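Local coordinates for ankyrin repeat and SAM domain-containing protein 3 (PDB 4NL9) that mediates homooligomerization through this SAM domain and, as part of the full-length protein, may take part in vasopressin signaling in the kidney, at residues L40-L45 and K58-I63. The protein carries 1 engineered substitution. Sequence-based numbering, arbitrary orientation.
Sequences LTESDL and KMTSAI
Leu45, Thr60 and Ile63 make up most of this interface, with one methyl, Leu45 CD1, at its centre. Leu45 CD1 touches Thr60 CG2 at 3.6 Å and also packs on Met59 CB and Ile63 CD1, and thus meets three side chains of helix 53-65. The second branch, Leu45 CD2, is turned to the thioether and approaches Met59 SD at 4.0 Å. Thr60 divides its two branches: CG2, anti to the carbonyl carbon, faces Leu45 and the CA of Glu42, while OG1 is hydrogen-bonded to Arg57 O, one turn earlier. A water joins OG1 to Glu42 OE2, to which it donates, at the more open margin, where the extended Glu42 chain brings its carboxylate within one water of the threonine hydroxyl. In this five-helix SAM domain the contact sets the first turn of helix 42-48 against the long C-terminal helix, and Phe27 and Phe37, from helices 24-29 and 34-37, pack on both Leu45 and Met59. Ile63 extends its CD1 to the carbonyl of Leu40, 3.7 Å from Leu40 O. Directly after Leu40, a capping box starts helix 42-48: Thr41 N donates almost straight (178°) to Asp44 OD2, from above the carboxylate plane, and Asp44 N returns a weak hydrogen bond to Thr41 OG1.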
ATOM      1  N   LEU A  40      14.764   2.056  -5.210  1.00 15.34           N
ATOM      2  CA  LEU A  40      13.707   2.370  -6.171  1.00 15.54           C
ATOM      3  C   LEU A  40      12.777   3.442  -5.660  1.00 15.01           C
ATOM      4  O   LEU A  40      12.502   3.517  -4.475  1.00 17.74           O
ATOM      5  CB  LEU A  40      12.878   1.128  -6.504  1.00 13.97           C
ATOM      6  CG  LEU A  40      13.679  -0.010  -7.124  1.00 13.59           C
ATOM      7  CD1 LEU A  40      12.766  -1.204  -7.331  1.00 15.66           C
ATOM      8  CD2 LEU A  40      14.308   0.427  -8.441  1.00 15.39           C
ATOM      9  N   THR A  41      12.309   4.270  -6.581  1.00 16.25           N
ATOM     10  CA  THR A  41      11.266   5.235  -6.274  1.00 15.34           C
ATOM     11  C   THR A  41       9.909   4.666  -6.676  1.00 15.69           C
ATOM     12  O   THR A  41       9.817   3.615  -7.336  1.00 14.82           O
ATOM     13  CB  THR A  41      11.474   6.576  -7.014  1.00 17.76           C
ATOM     14  OG1 THR A  41      11.223   6.386  -8.411  1.00 20.47           O
ATOM     15  CG2 THR A  41      12.897   7.094  -6.806  1.00 18.53           C
ATOM     16  N   GLU A  42       8.857   5.377  -6.285  1.00 15.40           N
ATOM     17  CA  GLU A  42       7.495   4.972  -6.571  1.00 15.68           C
ATOM     18  C   GLU A  42       7.282   4.709  -8.058  1.00 12.87           C
ATOM     19  O   GLU A  42       6.713   3.668  -8.444  1.00 14.22           O
ATOM     20  CB  GLU A  42       6.527   6.044  -6.079  1.00 14.98           C
ATOM     21  CG  GLU A  42       5.088   5.686  -6.284  1.00 15.86           C
ATOM     22  CD  GLU A  42       4.161   6.738  -5.712  1.00 19.01           C
ATOM     23  OE1 GLU A  42       4.295   7.917  -6.106  1.00 19.50           O
ATOM     24  OE2 GLU A  42       3.311   6.393  -4.862  1.00 21.37           O
ATOM     25  N   SER A  43       7.744   5.634  -8.898  1.00 15.80           N
ATOM     26  CA  SER A  43       7.559   5.479 -10.334  1.00 14.05           C
ATOM     27  C   SER A  43       8.409   4.344 -10.922  1.00 15.62           C
ATOM     28  O   SER A  43       8.045   3.756 -11.949  1.00 14.81           O
ATOM     29  CB  SER A  43       7.793   6.802 -11.074  1.00 15.12           C
ATOM     30  OG  SER A  43       9.161   7.188 -11.052  1.00 16.08           O
ATOM     31  N   ASP A  44       9.540   4.044 -10.284  1.00 13.52           N
ATOM     32  CA  ASP A  44      10.334   2.865 -10.652  1.00 14.32           C
ATOM     33  C   ASP A  44       9.534   1.588 -10.428  1.00 12.23           C
ATOM     34  O   ASP A  44       9.576   0.666 -11.245  1.00 14.45           O
ATOM     35  CB  ASP A  44      11.624   2.768  -9.830  1.00 17.09           C
ATOM     36  CG  ASP A  44      12.634   3.852 -10.161  1.00 18.20           C
ATOM     37  OD1 ASP A  44      12.634   4.378 -11.297  1.00 17.59           O
ATOM     38  OD2 ASP A  44      13.463   4.145  -9.277  1.00 18.01           O
ATOM     39  N   LEU A  45       8.824   1.527  -9.304  1.00 12.78           N
ATOM     40  CA  LEU A  45       8.011   0.364  -8.992  1.00 12.64           C
ATOM     41  C   LEU A  45       6.875   0.208 -10.003  1.00 11.85           C
ATOM     42  O   LEU A  45       6.600  -0.892 -10.499  1.00 13.85           O
ATOM     43  CB  LEU A  45       7.468   0.479  -7.568  1.00 12.87           C
ATOM     44  CG  LEU A  45       8.532   0.369  -6.462  1.00 12.44           C
ATOM     45  CD1 LEU A  45       7.962   0.850  -5.143  1.00 14.46           C
ATOM     46  CD2 LEU A  45       9.081  -1.063  -6.334  1.00 13.53           C
ATOM     47  N   LYS A  58       2.840  -0.464   0.076  1.00 13.58           N
ATOM     48  CA  LYS A  58       3.544  -1.265   1.070  1.00 14.71           C
ATOM     49  C   LYS A  58       5.026  -1.329   0.740  1.00 13.28           C
ATOM     50  O   LYS A  58       5.868  -1.336   1.637  1.00 15.73           O
ATOM     51  CB  LYS A  58       2.937  -2.654   1.185  1.00 17.62           C
ATOM     52  CG  LYS A  58       1.539  -2.600   1.790  1.00 19.42           C
ATOM     53  CD  LYS A  58       1.051  -3.956   2.236  1.00 25.84           C
ATOM     54  CE  LYS A  58       0.804  -4.854   1.042  1.00 33.25           C
ATOM     55  NZ  LYS A  58       0.164  -6.150   1.420  1.00 36.86           N
ATOM     56  N   MET A  59       5.338  -1.332  -0.553  1.00 12.97           N
ATOM     57  CA  MET A  59       6.738  -1.339  -0.969  1.00 14.28           C
ATOM     58  C   MET A  59       7.443  -0.013  -0.713  1.00 15.20           C
ATOM     59  O   MET A  59       8.563   0.000  -0.219  1.00 15.15           O
ATOM     60  CB  MET A  59       6.879  -1.742  -2.431  1.00 14.47           C
ATOM     61  CG  MET A  59       6.553  -3.200  -2.679  1.00 14.56           C
ATOM     62  SD  MET A  59       6.558  -3.547  -4.450  1.00 13.74           S
ATOM     63  CE  MET A  59       5.684  -5.111  -4.499  1.00 16.93           C
ATOM     64  N   THR A  60       6.801   1.103  -1.042  1.00 13.44           N
ATOM     65  CA  THR A  60       7.441   2.389  -0.755  1.00 13.12           C
ATOM     66  C   THR A  60       7.609   2.595   0.758  1.00 17.04           C
ATOM     67  O   THR A  60       8.618   3.147   1.209  1.00 15.29           O
ATOM     68  CB  THR A  60       6.733   3.597  -1.411  1.00 15.65           C
ATOM     69  OG1 THR A  60       5.381   3.672  -0.950  1.00 16.02           O
ATOM     70  CG2 THR A  60       6.749   3.485  -2.931  1.00 15.98           C
ATOM     71  N   SER A  61       6.645   2.117   1.540  1.00 14.46           N
ATOM     72  CA  SER A  61       6.777   2.132   2.999  1.00 17.44           C
ATOM     73  C   SER A  61       7.971   1.307   3.485  1.00 19.31           C
ATOM     74  O   SER A  61       8.729   1.755   4.342  1.00 22.32           O
ATOM     75  CB  SER A  61       5.496   1.629   3.654  1.00 18.20           C
ATOM     76  OG  SER A  61       4.437   2.541   3.421  1.00 22.14           O
ATOM     77  N   ALA A  62       8.136   0.112   2.928  1.00 18.51           N
ATOM     78  CA  ALA A  62       9.236  -0.765   3.306  1.00 17.59           C
ATOM     79  C   ALA A  62      10.575  -0.149   2.937  1.00 17.97           C
ATOM     80  O   ALA A  62      11.542  -0.243   3.690  1.00 18.48           O
ATOM     81  CB  ALA A  62       9.079  -2.124   2.646  1.00 17.43           C
ATOM     82  N   ILE A  63      10.625   0.478   1.768  1.00 15.59           N
ATOM     83  CA  ILE A  63      11.856   1.098   1.292  1.00 17.59           C
ATOM     84  C   ILE A  63      12.267   2.233   2.230  1.00 21.01           C
ATOM     85  O   ILE A  63      13.434   2.340   2.623  1.00 24.05           O
ATOM     86  CB  ILE A  63      11.704   1.586  -0.163  1.00 14.97           C
ATOM     87  CG1 ILE A  63      11.717   0.391  -1.126  1.00 15.61           C
ATOM     88  CG2 ILE A  63      12.813   2.563  -0.521  1.00 16.85           C
ATOM     89  CD1 ILE A  63      11.173   0.712  -2.503  1.00 15.31           C
TER
HETATM   90  O   HOH W   1       3.177   4.463  -2.748  1.00 14.90           O